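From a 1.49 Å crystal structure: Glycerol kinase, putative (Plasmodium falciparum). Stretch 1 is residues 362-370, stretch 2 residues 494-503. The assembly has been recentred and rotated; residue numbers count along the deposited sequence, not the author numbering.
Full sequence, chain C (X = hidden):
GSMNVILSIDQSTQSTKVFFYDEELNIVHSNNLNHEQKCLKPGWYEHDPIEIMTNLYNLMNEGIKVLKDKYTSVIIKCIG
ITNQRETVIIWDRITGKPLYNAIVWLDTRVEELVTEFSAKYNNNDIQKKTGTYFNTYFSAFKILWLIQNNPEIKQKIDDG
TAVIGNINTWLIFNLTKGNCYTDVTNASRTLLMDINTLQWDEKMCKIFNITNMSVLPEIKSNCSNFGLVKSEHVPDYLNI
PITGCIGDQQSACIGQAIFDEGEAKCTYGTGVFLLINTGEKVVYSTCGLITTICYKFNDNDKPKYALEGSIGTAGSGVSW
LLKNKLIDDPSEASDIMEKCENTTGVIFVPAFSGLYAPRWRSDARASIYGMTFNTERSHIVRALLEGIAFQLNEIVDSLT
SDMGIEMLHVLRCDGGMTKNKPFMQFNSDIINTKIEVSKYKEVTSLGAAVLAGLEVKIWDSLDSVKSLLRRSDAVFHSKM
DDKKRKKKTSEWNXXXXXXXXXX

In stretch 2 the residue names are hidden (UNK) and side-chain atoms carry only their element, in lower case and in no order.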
# COMPACT_ATOMS: atom_id res chain seq x y z
N SER C 362 9.95 -16.38 6.79
CA SER C 362 8.88 -16.74 5.87
C SER C 362 7.51 -16.19 6.38
O SER C 362 6.56 -16.25 5.64
CB SER C 362 8.70 -18.32 5.84
OG SER C 362 8.50 -18.87 7.15
N ASP C 363 7.46 -15.79 7.66
CA ASP C 363 6.28 -15.13 8.28
C ASP C 363 6.12 -13.65 7.92
O ASP C 363 5.07 -13.06 8.11
CB ASP C 363 6.30 -15.30 9.80
CG ASP C 363 7.53 -14.78 10.45
OD1 ASP C 363 8.67 -14.79 9.91
OD2 ASP C 363 7.37 -14.44 11.66
N ALA C 364 7.16 -13.04 7.34
CA ALA C 364 7.06 -11.66 6.84
C ALA C 364 6.06 -11.59 5.70
O ALA C 364 6.04 -12.45 4.83
CB ALA C 364 8.43 -11.16 6.40
N ARG C 365 5.36 -10.46 5.63
CA ARG C 365 4.50 -10.15 4.48
C ARG C 365 4.83 -8.74 4.03
O ARG C 365 5.43 -7.94 4.79
CB ARG C 365 3.05 -10.27 4.91
CG ARG C 365 2.62 -11.64 5.41
CD ARG C 365 2.65 -12.61 4.35
NE ARG C 365 2.12 -13.88 4.86
CZ ARG C 365 2.86 -14.89 5.30
NH1 ARG C 365 4.14 -14.85 5.20
NH2 ARG C 365 2.28 -16.01 5.75
N ALA C 366 4.43 -8.38 2.82
CA ALA C 366 4.76 -7.06 2.28
C ALA C 366 3.94 -6.03 3.03
O ALA C 366 2.75 -6.21 3.30
CB ALA C 366 4.51 -7.00 0.76
N SER C 367 4.63 -4.96 3.45
CA SER C 367 4.09 -3.94 4.36
C SER C 367 4.50 -2.56 3.86
O SER C 367 5.60 -2.37 3.39
CB SER C 367 4.70 -4.13 5.73
OG SER C 367 4.46 -5.50 6.11
N ILE C 368 3.60 -1.58 3.94
CA ILE C 368 3.86 -0.17 3.57
C ILE C 368 3.60 0.71 4.77
O ILE C 368 2.56 0.54 5.43
CB ILE C 368 2.98 0.32 2.37
CG1 ILE C 368 3.11 -0.58 1.18
CG2 ILE C 368 3.42 1.74 1.92
CD1 ILE C 368 2.24 -0.31 -0.02
N TYR C 369 4.57 1.57 5.10
CA TYR C 369 4.48 2.46 6.23
C TYR C 369 4.66 3.90 5.83
O TYR C 369 5.30 4.21 4.83
CB TYR C 369 5.61 2.15 7.22
CG TYR C 369 5.62 0.74 7.69
CD1 TYR C 369 4.82 0.38 8.77
CD2 TYR C 369 6.38 -0.26 7.07
CE1 TYR C 369 4.79 -0.95 9.24
CE2 TYR C 369 6.38 -1.59 7.62
CZ TYR C 369 5.53 -1.91 8.62
OH TYR C 369 5.51 -3.19 9.10
N GLY C 370 4.11 4.81 6.65
CA GLY C 370 4.47 6.20 6.56
C GLY C 370 3.67 7.08 5.66
O GLY C 370 4.04 8.26 5.46
N UNK C 494 13.73 0.03 11.35
CA UNK C 494 12.56 0.15 12.24
C UNK C 494 11.31 -0.37 11.54
O UNK C 494 10.49 -1.04 12.13
c UNK C 494 13.46 2.01 13.58
c UNK C 494 12.38 1.58 12.66
c UNK C 494 13.19 3.27 14.28
n UNK C 494 12.54 5.09 12.54
c UNK C 494 12.08 4.16 13.67
N UNK C 495 11.16 -0.10 10.23
CA UNK C 495 10.04 -0.65 9.42
C UNK C 495 10.15 -2.16 9.33
O UNK C 495 9.18 -2.86 9.55
c UNK C 495 10.15 -0.07 8.02
N UNK C 496 11.33 -2.73 9.16
CA UNK C 496 11.49 -4.24 9.22
C UNK C 496 11.13 -4.81 10.61
O UNK C 496 10.34 -5.79 10.79
c UNK C 496 12.87 -4.69 8.76
c UNK C 496 13.09 -4.24 7.32
c UNK C 496 12.99 -6.20 8.86
N UNK C 497 11.53 -4.09 11.63
CA UNK C 497 11.18 -4.53 13.02
C UNK C 497 9.68 -4.53 13.18
O UNK C 497 9.10 -5.46 13.82
c UNK C 497 11.87 -3.63 14.05
o UNK C 497 13.32 -2.35 15.95
c UNK C 497 12.61 -3.32 16.41
o UNK C 497 12.54 -3.68 17.62
c UNK C 497 11.74 -4.12 15.42
N UNK C 498 8.99 -3.46 12.75
CA UNK C 498 7.50 -3.35 12.81
C UNK C 498 6.90 -4.55 12.08
O UNK C 498 5.88 -5.12 12.52
c UNK C 498 7.11 1.93 13.92
n UNK C 498 7.85 2.97 14.29
c UNK C 498 7.18 -0.84 12.87
n UNK C 498 6.17 1.50 14.77
c UNK C 498 6.48 0.29 12.21
n UNK C 498 7.18 1.48 12.66
c UNK C 498 6.90 -2.07 12.19
N UNK C 499 7.47 -4.91 10.96
CA UNK C 499 6.93 -5.98 10.11
C UNK C 499 7.09 -7.40 10.76
O UNK C 499 6.33 -8.33 10.52
c UNK C 499 7.16 -7.07 7.78
c UNK C 499 7.67 -5.94 8.76
o UNK C 499 7.48 -4.64 8.20
N UNK C 500 8.14 -7.56 11.55
CA UNK C 500 8.59 -8.88 12.11
C UNK C 500 8.20 -9.08 13.57
O UNK C 500 8.26 -10.22 14.05
c UNK C 500 10.11 -9.00 11.93
c UNK C 500 12.18 -9.28 10.56
c UNK C 500 10.06 -10.23 9.69
c UNK C 500 10.68 -9.09 10.50
N UNK C 501 7.94 -8.02 14.31
CA UNK C 501 7.70 -8.15 15.76
C UNK C 501 6.53 -9.12 16.03
O UNK C 501 5.52 -9.17 15.32
c UNK C 501 6.33 -6.11 16.02
c UNK C 501 7.57 -6.74 16.47
c UNK C 501 7.90 -5.58 18.69
c UNK C 501 7.64 -6.88 18.00
N UNK C 502 6.75 -9.97 17.02
CA UNK C 502 5.79 -10.97 17.43
C UNK C 502 4.90 -10.38 18.51
O UNK C 502 5.39 -9.87 19.53
n UNK C 502 5.51 -14.39 15.82
c UNK C 502 6.53 -12.25 17.92
o UNK C 502 6.21 -12.51 14.72
c UNK C 502 6.29 -13.31 15.70
c UNK C 502 7.22 -13.04 16.83
N UNK C 503 3.59 -10.35 18.21
CA UNK C 503 2.55 -9.71 19.08
C UNK C 503 1.45 -10.75 19.42
O UNK C 503 1.08 -11.60 18.55
c UNK C 503 2.11 -6.51 17.00
c UNK C 503 2.87 -7.44 17.91
c UNK C 503 3.48 -6.75 19.12
c UNK C 503 1.91 -8.53 18.29
O HOH W 1 4.74 -9.21 8.30

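Position 494 carries four carbons in a row ending in a nitrogen, the unbranched chain of a lysine. It stays out of reach of stretch 1, and K494 leaves its amine in a partly exposed place, as suits a charged group.

Position 495 has a single side-chain carbon, so it is alanine. Its CB lies 3.9 Å from CD2 of Y369, an apolar contact, and the small methyl lets the tyrosine ring lie close to the helix: CE2 of Y369 is 3.6 Å from the backbone O of A495.

At position 496 one carbon carries two others, three in all and no heteroatom. This is the beta-branched fork of valine; V496 points away from the strand and is buried, a fitting place for an apolar side chain.

Position 497 shows three carbons, the third carrying two oxygens: a carboxylate at the end of a glutamate. E497 points away from stretch 1 and is exposed, where its charge can meet solvent.

Position 498 has three carbons, a nitrogen, then a carbon bearing two more nitrogens, the guanidinium of arginine. Its CB points toward stretch 1 and sits 3.6 Å from OH of Y369. The extended chain of R498 then carries the guanidinium to hydrogen-bonding partners elsewhere in the structure.

Position 499 has one carbon carrying an oxygen and a carbon. An oxygen on a beta-branched side chain of three atoms identifies threonine, and both branches are used. The hydroxyl of T499 accepts a hydrogen bond from Y369, OH to OG1 2.6 Å, at the edge of the ring, and donates one to the helix itself, OG1 to O of A495 2.8 Å. The methyl CG2 lies 3.5 Å from OG of S367 and 3.6 Å from the backbone O of R365.

Position 500 holds four carbons forked at the second, which is leucine. Although its CB points sideways, the side chain reaches back so that CD2 of L500 packs 3.8 Å from CB of A364, apolar against apolar.

Position 501 also has four carbons, but the fork is at the first and one arm is two carbons long: isoleucine. I501 is the first residue to leave helical geometry, yet its N still bonds to O of E497 at 2.9 Å; its side chain does not reach stretch 1.

Position 502 has three carbons, the third carrying one oxygen and one nitrogen, the amide of glutamine. Q502 is exposed, and its end comes nearer to D363 at the margin of the contact.

Position 503, four carbons forked at the second, is leucine; L503 is exposed and makes no contact.

The contact centres on Y369 and T499. The tyrosine ring reaches from the strand to the helix, and its hydroxyl extends the threonine's link to A495 into a short chain of hydrogen bonds. A364 and L500 add apolar packing, while a water accepts from N of R365 (3.0 Å) and donates to O of T499 (2.9 Å), joining the two backbones.

Stretch 2 494-503: KAVERTLIQL
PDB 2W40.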